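Local coordinates for protein probable ATP-dependent kinase TDA10 (Saccharomyces cerevisiae, PDB 1ODF) that probably acts as an ATP-dependent kinase of still unknown substrate specificity, with a fold closely resembling that of bacterial pantothenate kinase, at residues T101-L111 / F190-R198; T12-W23 / E201-F209. All coordinates share one frame; numbering follows the deposited sequence. Where two conformers were deposited one is given.

Contact 1: T101-L111 / F190-R198; sequences THDMKLLQEVL and FFYSDLLWR
F191 meets M104 where helix 190-195 first comes up against helix 104-111: the methionine methyl CE lies 3.7 Å from F191 CB, so it is the base of this side chain, and not the far end of its ring, that does the touching. The chain of M104, bent at both its second and third side-chain torsions, folds over the ring of Y192. M104 SD sits 3.9 Å from the centroid of the Y192 ring and CE is nearly centred on the same face, a Met-aromatic contact reinforced by a CH-pi one. At the far end of that ring, Y192 OH lies 2.8 Å from H102 ND1, close to the imidazole plane, in a hydrogen bond that either partner could donate. The two ring planes stand at 89°. G100 N also bonds to Y192 OH, while H102 NE2 is held by D71, so hydroxyl and imidazole are each gripped twice. A phenylalanine in place of Y192 would probably leave H102 ND1 and G100 N without their shared hydroxyl partner, and the imidazole less firmly set. One turn on, L195 is a knob in the hole formed by M104, L107, Q108 and L111. Its CG is pressed tightly against L111 CD2 at 3.4 Å, and its CD2 touches L107 CD2 at 3.8 Å. The amide oxygen of Q108 reaches the other methyl, CD1. L196, just past the helix, closes the row with CD2 at 3.9 Å from L111 CD2. A knob-into-hole contact between two nearly parallel helix segments, their axes 11.0 Å apart and 6° from parallel, is thus joined to the tyrosine-histidine hydrogen bond on the loop that leads into helix 104-114.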
# COMPACT_ATOMS: atom_id res chain seq x y z
N THR A 101 -5.58 10.93 -3.59
CA THR A 101 -5.87 11.54 -2.31
C THR A 101 -4.64 11.59 -1.41
O THR A 101 -4.75 11.84 -0.20
CB THR A 101 -7.00 10.79 -1.56
OG1 THR A 101 -6.60 9.45 -1.29
CG2 THR A 101 -8.28 10.78 -2.40
N HIS A 102 -3.47 11.35 -1.99
CA HIS A 102 -2.23 11.40 -1.23
C HIS A 102 -1.37 12.59 -1.66
O HIS A 102 -1.47 13.08 -2.78
CB HIS A 102 -1.41 10.11 -1.41
CG HIS A 102 -2.06 8.91 -0.81
ND1 HIS A 102 -2.94 8.11 -1.50
CD2 HIS A 102 -1.96 8.38 0.44
CE1 HIS A 102 -3.36 7.14 -0.71
NE2 HIS A 102 -2.78 7.28 0.47
N ASP A 103 -0.52 13.05 -0.75
CA ASP A 103 0.36 14.18 -1.01
C ASP A 103 1.63 13.71 -1.74
O ASP A 103 2.61 13.33 -1.11
CB ASP A 103 0.72 14.85 0.32
CG ASP A 103 1.39 16.19 0.13
OD1 ASP A 103 1.49 16.94 1.12
OD2 ASP A 103 1.82 16.50 -1.01
N MET A 104 1.58 13.76 -3.07
CA MET A 104 2.71 13.31 -3.89
C MET A 104 3.93 14.19 -3.78
O MET A 104 5.06 13.70 -3.81
CB MET A 104 2.29 13.22 -5.36
CG MET A 104 1.04 12.39 -5.59
SD MET A 104 1.09 10.83 -4.67
CE MET A 104 2.41 9.95 -5.56
N LYS A 105 3.72 15.50 -3.66
CA LYS A 105 4.84 16.43 -3.55
C LYS A 105 5.67 16.07 -2.33
O LYS A 105 6.90 16.03 -2.38
CB LYS A 105 4.34 17.87 -3.44
CG LYS A 105 5.02 18.83 -4.42
CD LYS A 105 4.96 18.29 -5.85
CE LYS A 105 5.56 19.27 -6.86
NZ LYS A 105 4.73 20.50 -7.03
N LEU A 106 4.97 15.78 -1.24
CA LEU A 106 5.61 15.43 0.01
C LEU A 106 6.33 14.08 -0.13
O LEU A 106 7.42 13.90 0.40
CB LEU A 106 4.57 15.34 1.13
CG LEU A 106 5.05 15.64 2.56
CD1 LEU A 106 3.95 15.28 3.55
CD2 LEU A 106 6.31 14.84 2.88
N LEU A 107 5.73 13.15 -0.85
CA LEU A 107 6.33 11.83 -1.03
C LEU A 107 7.58 11.97 -1.89
O LEU A 107 8.62 11.33 -1.63
CB LEU A 107 5.33 10.89 -1.70
CG LEU A 107 5.77 9.43 -1.84
CD1 LEU A 107 6.07 8.86 -0.46
CD2 LEU A 107 4.67 8.64 -2.53
N GLN A 108 7.48 12.80 -2.92
CA GLN A 108 8.58 13.07 -3.82
C GLN A 108 9.78 13.57 -3.01
O GLN A 108 10.89 13.07 -3.15
CB GLN A 108 8.14 14.12 -4.85
CG GLN A 108 9.24 14.69 -5.74
CD GLN A 108 9.67 13.75 -6.84
OE1 GLN A 108 10.27 12.71 -6.58
NE2 GLN A 108 9.35 14.10 -8.09
N GLU A 109 9.54 14.54 -2.14
CA GLU A 109 10.61 15.11 -1.32
C GLU A 109 11.28 14.07 -0.43
O GLU A 109 12.51 13.99 -0.37
CB GLU A 109 10.06 16.24 -0.46
CG GLU A 109 9.52 17.41 -1.26
CD GLU A 109 8.63 18.33 -0.45
OE1 GLU A 109 8.01 19.24 -1.06
OE2 GLU A 109 8.54 18.16 0.79
N VAL A 110 10.47 13.28 0.26
CA VAL A 110 10.99 12.24 1.14
C VAL A 110 11.90 11.27 0.37
O VAL A 110 13.00 10.95 0.81
CB VAL A 110 9.82 11.48 1.82
CG1 VAL A 110 10.31 10.19 2.45
CG2 VAL A 110 9.18 12.37 2.88
N LEU A 111 11.43 10.82 -0.79
CA LEU A 111 12.21 9.91 -1.62
C LEU A 111 13.53 10.59 -1.99
O LEU A 111 14.60 9.98 -1.91
CB LEU A 111 11.44 9.55 -2.89
CG LEU A 111 10.73 8.19 -2.96
CD1 LEU A 111 10.77 7.48 -1.62
CD2 LEU A 111 9.29 8.41 -3.39
N PHE A 190 -0.72 7.15 -11.80
CA PHE A 190 0.56 7.34 -12.47
C PHE A 190 1.67 7.84 -11.54
O PHE A 190 2.77 7.29 -11.53
CB PHE A 190 0.41 8.32 -13.64
CG PHE A 190 1.71 8.59 -14.36
CD1 PHE A 190 2.29 7.61 -15.15
CD2 PHE A 190 2.38 9.80 -14.17
CE1 PHE A 190 3.54 7.82 -15.75
CE2 PHE A 190 3.62 10.02 -14.77
CZ PHE A 190 4.20 9.03 -15.56
N PHE A 191 1.38 8.88 -10.77
CA PHE A 191 2.37 9.47 -9.88
C PHE A 191 3.01 8.51 -8.88
O PHE A 191 4.17 8.67 -8.51
CB PHE A 191 1.78 10.67 -9.12
CG PHE A 191 1.47 11.86 -10.00
CD1 PHE A 191 0.37 11.84 -10.86
CD2 PHE A 191 2.27 13.01 -9.94
CE1 PHE A 191 0.06 12.95 -11.66
CE2 PHE A 191 1.97 14.13 -10.74
CZ PHE A 191 0.87 14.10 -11.60
N TYR A 192 2.25 7.51 -8.43
CA TYR A 192 2.77 6.54 -7.47
C TYR A 192 3.67 5.56 -8.20
O TYR A 192 4.80 5.32 -7.78
CB TYR A 192 1.64 5.76 -6.81
CG TYR A 192 0.59 6.60 -6.11
CD1 TYR A 192 -0.38 7.29 -6.85
CD2 TYR A 192 0.53 6.67 -4.72
CE1 TYR A 192 -1.39 8.02 -6.21
CE2 TYR A 192 -0.47 7.40 -4.07
CZ TYR A 192 -1.42 8.07 -4.82
OH TYR A 192 -2.43 8.76 -4.20
N SER A 193 3.15 4.99 -9.28
CA SER A 193 3.89 4.03 -10.09
C SER A 193 5.22 4.61 -10.58
O SER A 193 6.27 3.98 -10.44
CB SER A 193 3.05 3.61 -11.29
OG SER A 193 2.63 4.74 -12.04
N ASP A 194 5.16 5.81 -11.15
CA ASP A 194 6.34 6.48 -11.68
C ASP A 194 7.40 6.74 -10.61
O ASP A 194 8.59 6.58 -10.84
CB ASP A 194 5.93 7.82 -12.29
CG ASP A 194 7.06 8.50 -13.04
OD1 ASP A 194 7.48 7.95 -14.09
OD2 ASP A 194 7.54 9.57 -12.59
N LEU A 195 6.92 7.13 -9.44
CA LEU A 195 7.77 7.43 -8.31
C LEU A 195 8.30 6.20 -7.56
O LEU A 195 9.39 6.24 -6.97
CB LEU A 195 6.98 8.31 -7.35
CG LEU A 195 7.68 9.09 -6.25
CD1 LEU A 195 8.80 9.95 -6.83
CD2 LEU A 195 6.63 9.96 -5.54
N LEU A 196 7.55 5.10 -7.61
CA LEU A 196 7.92 3.90 -6.86
C LEU A 196 8.24 2.60 -7.61
O LEU A 196 9.38 2.38 -8.01
CB LEU A 196 6.84 3.63 -5.80
CG LEU A 196 6.60 4.79 -4.83
CD1 LEU A 196 5.28 4.61 -4.07
CD2 LEU A 196 7.78 4.90 -3.88
N TRP A 197 7.24 1.73 -7.79
CA TRP A 197 7.49 0.43 -8.42
C TRP A 197 7.87 0.43 -9.90
O TRP A 197 8.22 -0.62 -10.43
CB TRP A 197 6.33 -0.53 -8.15
CG TRP A 197 4.98 0.01 -8.51
CD1 TRP A 197 4.36 -0.07 -9.72
CD2 TRP A 197 4.10 0.73 -7.65
NE1 TRP A 197 3.14 0.56 -9.67
CE2 TRP A 197 2.96 1.06 -8.41
CE3 TRP A 197 4.16 1.14 -6.31
CZ2 TRP A 197 1.88 1.78 -7.87
CZ3 TRP A 197 3.09 1.85 -5.77
CH2 TRP A 197 1.96 2.16 -6.56
N ARG A 198 7.80 1.58 -10.55
CA ARG A 198 8.19 1.69 -11.96
C ARG A 198 9.40 2.63 -12.01
O ARG A 198 9.90 2.95 -13.09
CB ARG A 198 7.05 2.26 -12.82
CG ARG A 198 5.84 1.36 -12.90
CD ARG A 198 6.10 0.15 -13.77
NE ARG A 198 5.92 0.46 -15.19
CZ ARG A 198 6.64 -0.09 -16.17
NH1 ARG A 198 7.59 -0.98 -15.89
NH2 ARG A 198 6.40 0.26 -17.43

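Contact 2: T12-W23 / E201-F209; sequences TIEFLDKYIPEW and EIKSLGIVF
L205 points from its strand straight at helix 12-23, and the side chains of the helix close round its two methyls. CD1 does most of the touching: it lies 3.7 Å from L16 CD2 and equally near Y19 CB, with I20 CG1 a little farther off. L16 and L205 lie side by side with their tips pointing opposite ways, whereas I20 comes in at a slant. Y19 offers L205 chiefly the base of its side chain, CB, the ring lying farther along. F15 is placed differently. With CG anti to the backbone N (chi1 166°), its ring reaches the strand, where CE1 approaches I207 CD1 at 3.5 Å and G206 O at 3.8 Å. It is thus the carbonyl oxygen of G206 that the ring meets; a CB at this position would point away from the helix. I207 runs alongside F15 in the opposite sense, and its other branch, CG2, meets T12 OG1 at 4.0 Å; that hydroxyl is bonded to V8 O within its own helix. Near the other end of the contact, W23 CH2 rests 3.9 Å from K203 CB, the two side chains lying roughly perpendicular. All the contacts across the pair are van der Waals ones, and I34 and L55 extend the same apolar layer round I20. Helix and strand run 174° apart in direction, with axes 10.1 Å from each other: an N-terminal helix laid antiparallel on an inner strand of the mainly parallel sheet, in the alpha/beta fold of a P-loop kinase.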
# COMPACT_ATOMS: atom_id res chain seq x y z
N THR A 12 6.47 -15.31 4.40
CA THR A 12 7.11 -14.01 4.23
C THR A 12 8.51 -13.94 4.84
O THR A 12 9.44 -13.46 4.20
CB THR A 12 6.22 -12.90 4.80
OG1 THR A 12 4.94 -12.91 4.14
CG2 THR A 12 6.87 -11.54 4.59
N ILE A 13 8.66 -14.44 6.07
CA ILE A 13 9.94 -14.45 6.77
C ILE A 13 10.91 -15.35 6.03
O ILE A 13 12.09 -15.03 5.89
CB ILE A 13 9.78 -14.97 8.22
CG1 ILE A 13 9.02 -13.94 9.07
CG2 ILE A 13 11.16 -15.26 8.83
CD1 ILE A 13 8.82 -14.36 10.51
N GLU A 14 10.41 -16.49 5.57
CA GLU A 14 11.19 -17.45 4.82
C GLU A 14 11.79 -16.74 3.60
O GLU A 14 13.00 -16.76 3.37
CB GLU A 14 10.27 -18.59 4.40
CG GLU A 14 10.83 -19.58 3.40
CD GLU A 14 9.82 -20.68 3.08
OE1 GLU A 14 9.44 -21.43 4.01
OE2 GLU A 14 9.39 -20.78 1.90
N PHE A 15 10.91 -16.10 2.83
CA PHE A 15 11.30 -15.37 1.64
C PHE A 15 12.31 -14.24 1.93
O PHE A 15 13.33 -14.13 1.26
CB PHE A 15 10.03 -14.81 0.98
CG PHE A 15 10.28 -13.74 -0.07
CD1 PHE A 15 10.02 -12.40 0.21
CD2 PHE A 15 10.74 -14.09 -1.34
CE1 PHE A 15 10.20 -11.42 -0.78
CE2 PHE A 15 10.92 -13.11 -2.34
CZ PHE A 15 10.65 -11.78 -2.05
N LEU A 16 12.02 -13.43 2.94
CA LEU A 16 12.91 -12.31 3.26
C LEU A 16 14.23 -12.69 3.90
O LEU A 16 15.25 -12.03 3.65
CB LEU A 16 12.18 -11.29 4.14
CG LEU A 16 11.06 -10.51 3.43
CD1 LEU A 16 10.42 -9.52 4.40
CD2 LEU A 16 11.63 -9.79 2.21
N ASP A 17 14.24 -13.75 4.71
CA ASP A 17 15.46 -14.20 5.37
C ASP A 17 16.47 -14.76 4.37
O ASP A 17 17.64 -14.95 4.70
CB ASP A 17 15.16 -15.24 6.44
CG ASP A 17 14.69 -14.62 7.76
OD1 ASP A 17 14.63 -13.38 7.85
OD2 ASP A 17 14.40 -15.39 8.70
N LYS A 18 16.01 -15.03 3.16
CA LYS A 18 16.89 -15.52 2.12
C LYS A 18 17.35 -14.35 1.26
O LYS A 18 18.56 -14.15 1.04
CB LYS A 18 16.18 -16.54 1.22
CG LYS A 18 16.90 -16.75 -0.12
CD LYS A 18 16.21 -17.78 -1.02
CE LYS A 18 16.83 -17.81 -2.43
NZ LYS A 18 18.29 -18.14 -2.43
N TYR A 19 16.39 -13.55 0.80
CA TYR A 19 16.72 -12.44 -0.08
C TYR A 19 17.38 -11.20 0.49
O TYR A 19 18.22 -10.60 -0.18
CB TYR A 19 15.48 -12.05 -0.89
CG TYR A 19 15.15 -13.06 -1.97
CD1 TYR A 19 14.32 -14.15 -1.71
CD2 TYR A 19 15.72 -12.95 -3.24
CE1 TYR A 19 14.07 -15.12 -2.69
CE2 TYR A 19 15.48 -13.91 -4.22
CZ TYR A 19 14.66 -14.99 -3.95
OH TYR A 19 14.42 -15.92 -4.93
N ILE A 20 17.04 -10.81 1.72
CA ILE A 20 17.65 -9.63 2.30
C ILE A 20 19.15 -9.83 2.48
O ILE A 20 19.95 -8.98 2.08
CB ILE A 20 16.96 -9.23 3.62
CG1 ILE A 20 15.60 -8.59 3.29
CG2 ILE A 20 17.83 -8.25 4.40
CD1 ILE A 20 14.74 -8.23 4.49
N PRO A 21 19.57 -10.97 3.07
CA PRO A 21 21.00 -11.21 3.25
C PRO A 21 21.72 -11.21 1.89
O PRO A 21 22.85 -10.72 1.77
CB PRO A 21 21.03 -12.57 3.93
CG PRO A 21 19.77 -12.54 4.77
CD PRO A 21 18.77 -12.00 3.76
N GLU A 22 21.06 -11.76 0.87
CA GLU A 22 21.63 -11.80 -0.47
C GLU A 22 21.77 -10.39 -1.05
O GLU A 22 22.67 -10.12 -1.84
CB GLU A 22 20.77 -12.69 -1.38
CG GLU A 22 21.09 -14.18 -1.22
CD GLU A 22 20.17 -15.09 -2.04
OE1 GLU A 22 19.62 -14.64 -3.06
OE2 GLU A 22 20.03 -16.28 -1.66
N TRP A 23 20.88 -9.48 -0.65
CA TRP A 23 20.98 -8.11 -1.12
C TRP A 23 22.18 -7.44 -0.43
O TRP A 23 22.95 -6.71 -1.06
CB TRP A 23 19.70 -7.34 -0.79
CG TRP A 23 19.88 -5.84 -0.79
CD1 TRP A 23 19.98 -5.03 0.31
CD2 TRP A 23 19.98 -4.99 -1.93
NE1 TRP A 23 20.12 -3.71 -0.08
CE2 TRP A 23 20.12 -3.66 -1.45
CE3 TRP A 23 19.95 -5.21 -3.32
CZ2 TRP A 23 20.24 -2.56 -2.31
CZ3 TRP A 23 20.07 -4.12 -4.17
CH2 TRP A 23 20.21 -2.81 -3.66
N GLU A 201 15.36 3.57 -10.32
CA GLU A 201 16.34 3.70 -9.25
C GLU A 201 15.92 2.92 -8.00
O GLU A 201 16.72 2.71 -7.09
CB GLU A 201 16.53 5.18 -8.93
CG GLU A 201 17.49 5.45 -7.79
CD GLU A 201 17.93 6.90 -7.74
OE1 GLU A 201 17.06 7.79 -7.86
OE2 GLU A 201 19.15 7.15 -7.57
N ILE A 202 14.67 2.47 -7.95
CA ILE A 202 14.21 1.74 -6.78
C ILE A 202 14.40 0.22 -6.87
O ILE A 202 13.86 -0.43 -7.75
CB ILE A 202 12.74 2.08 -6.49
CG1 ILE A 202 12.68 3.48 -5.86
CG2 ILE A 202 12.10 1.03 -5.57
CD1 ILE A 202 11.29 3.94 -5.52
N LYS A 203 15.19 -0.31 -5.94
CA LYS A 203 15.46 -1.75 -5.88
C LYS A 203 14.62 -2.30 -4.74
O LYS A 203 14.67 -1.79 -3.62
CB LYS A 203 16.95 -2.00 -5.67
CG LYS A 203 17.74 -1.70 -6.93
CD LYS A 203 17.19 -2.53 -8.09
CE LYS A 203 17.64 -2.02 -9.43
NZ LYS A 203 17.03 -2.81 -10.55
N SER A 204 13.88 -3.37 -5.03
CA SER A 204 12.95 -3.90 -4.05
C SER A 204 12.56 -5.37 -4.11
O SER A 204 12.75 -6.07 -5.12
CB SER A 204 11.66 -3.10 -4.17
OG SER A 204 11.17 -3.25 -5.50
N LEU A 205 11.95 -5.80 -3.01
CA LEU A 205 11.41 -7.13 -2.85
C LEU A 205 9.92 -6.88 -2.66
O LEU A 205 9.53 -5.91 -2.00
CB LEU A 205 12.00 -7.82 -1.62
CG LEU A 205 13.49 -8.13 -1.73
CD1 LEU A 205 13.97 -8.74 -0.42
CD2 LEU A 205 13.72 -9.08 -2.90
N GLY A 206 9.09 -7.73 -3.25
CA GLY A 206 7.67 -7.53 -3.14
C GLY A 206 6.93 -8.67 -2.48
O GLY A 206 7.26 -9.83 -2.68
N ILE A 207 5.92 -8.32 -1.69
CA ILE A 207 5.08 -9.29 -1.00
C ILE A 207 3.67 -9.00 -1.49
O ILE A 207 3.10 -7.96 -1.18
CB ILE A 207 5.09 -9.11 0.53
CG1 ILE A 207 6.54 -8.93 1.04
CG2 ILE A 207 4.38 -10.31 1.18
CD1 ILE A 207 7.41 -10.12 0.88
N VAL A 208 3.11 -9.93 -2.25
CA VAL A 208 1.79 -9.76 -2.80
C VAL A 208 0.78 -10.74 -2.24
O VAL A 208 1.02 -11.96 -2.22
CB VAL A 208 1.81 -9.89 -4.34
CG1 VAL A 208 0.37 -9.82 -4.90
CG2 VAL A 208 2.66 -8.77 -4.94
N PHE A 209 -0.33 -10.19 -1.77
CA PHE A 209 -1.43 -10.97 -1.22
C PHE A 209 -2.59 -10.91 -2.20
O PHE A 209 -3.03 -9.81 -2.57
CB PHE A 209 -1.93 -10.36 0.11
CG PHE A 209 -1.11 -10.70 1.32
CD1 PHE A 209 0.27 -10.86 1.25
CD2 PHE A 209 -1.72 -10.81 2.57
CE1 PHE A 209 1.03 -11.13 2.39
CE2 PHE A 209 -0.97 -11.08 3.72
CZ PHE A 209 0.40 -11.24 3.63

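From the N terminus, helix 8-24 comes first, and contact 2 lays it against strand 204-211; 177 residues lie between 12-23 and 201-209, and the loop so closed includes the predicted ATP-binding P-loop. Contact 1 is nested wholly inside this loop: 78 residues, among them the small antiparallel sheet, separate 101-111 from 190-198, where helix 182-195 packs on helix 104-114. Helix 182-195 and strand 204-211 are consecutive elements, so one short connection passes from the inner closure to the outer. Although their centres are 21 Å apart, the contacts meet there, with I202 CD1 3.3 Å from L195 O. Together they tie a helical pair to the central sheet and its N-terminal helix.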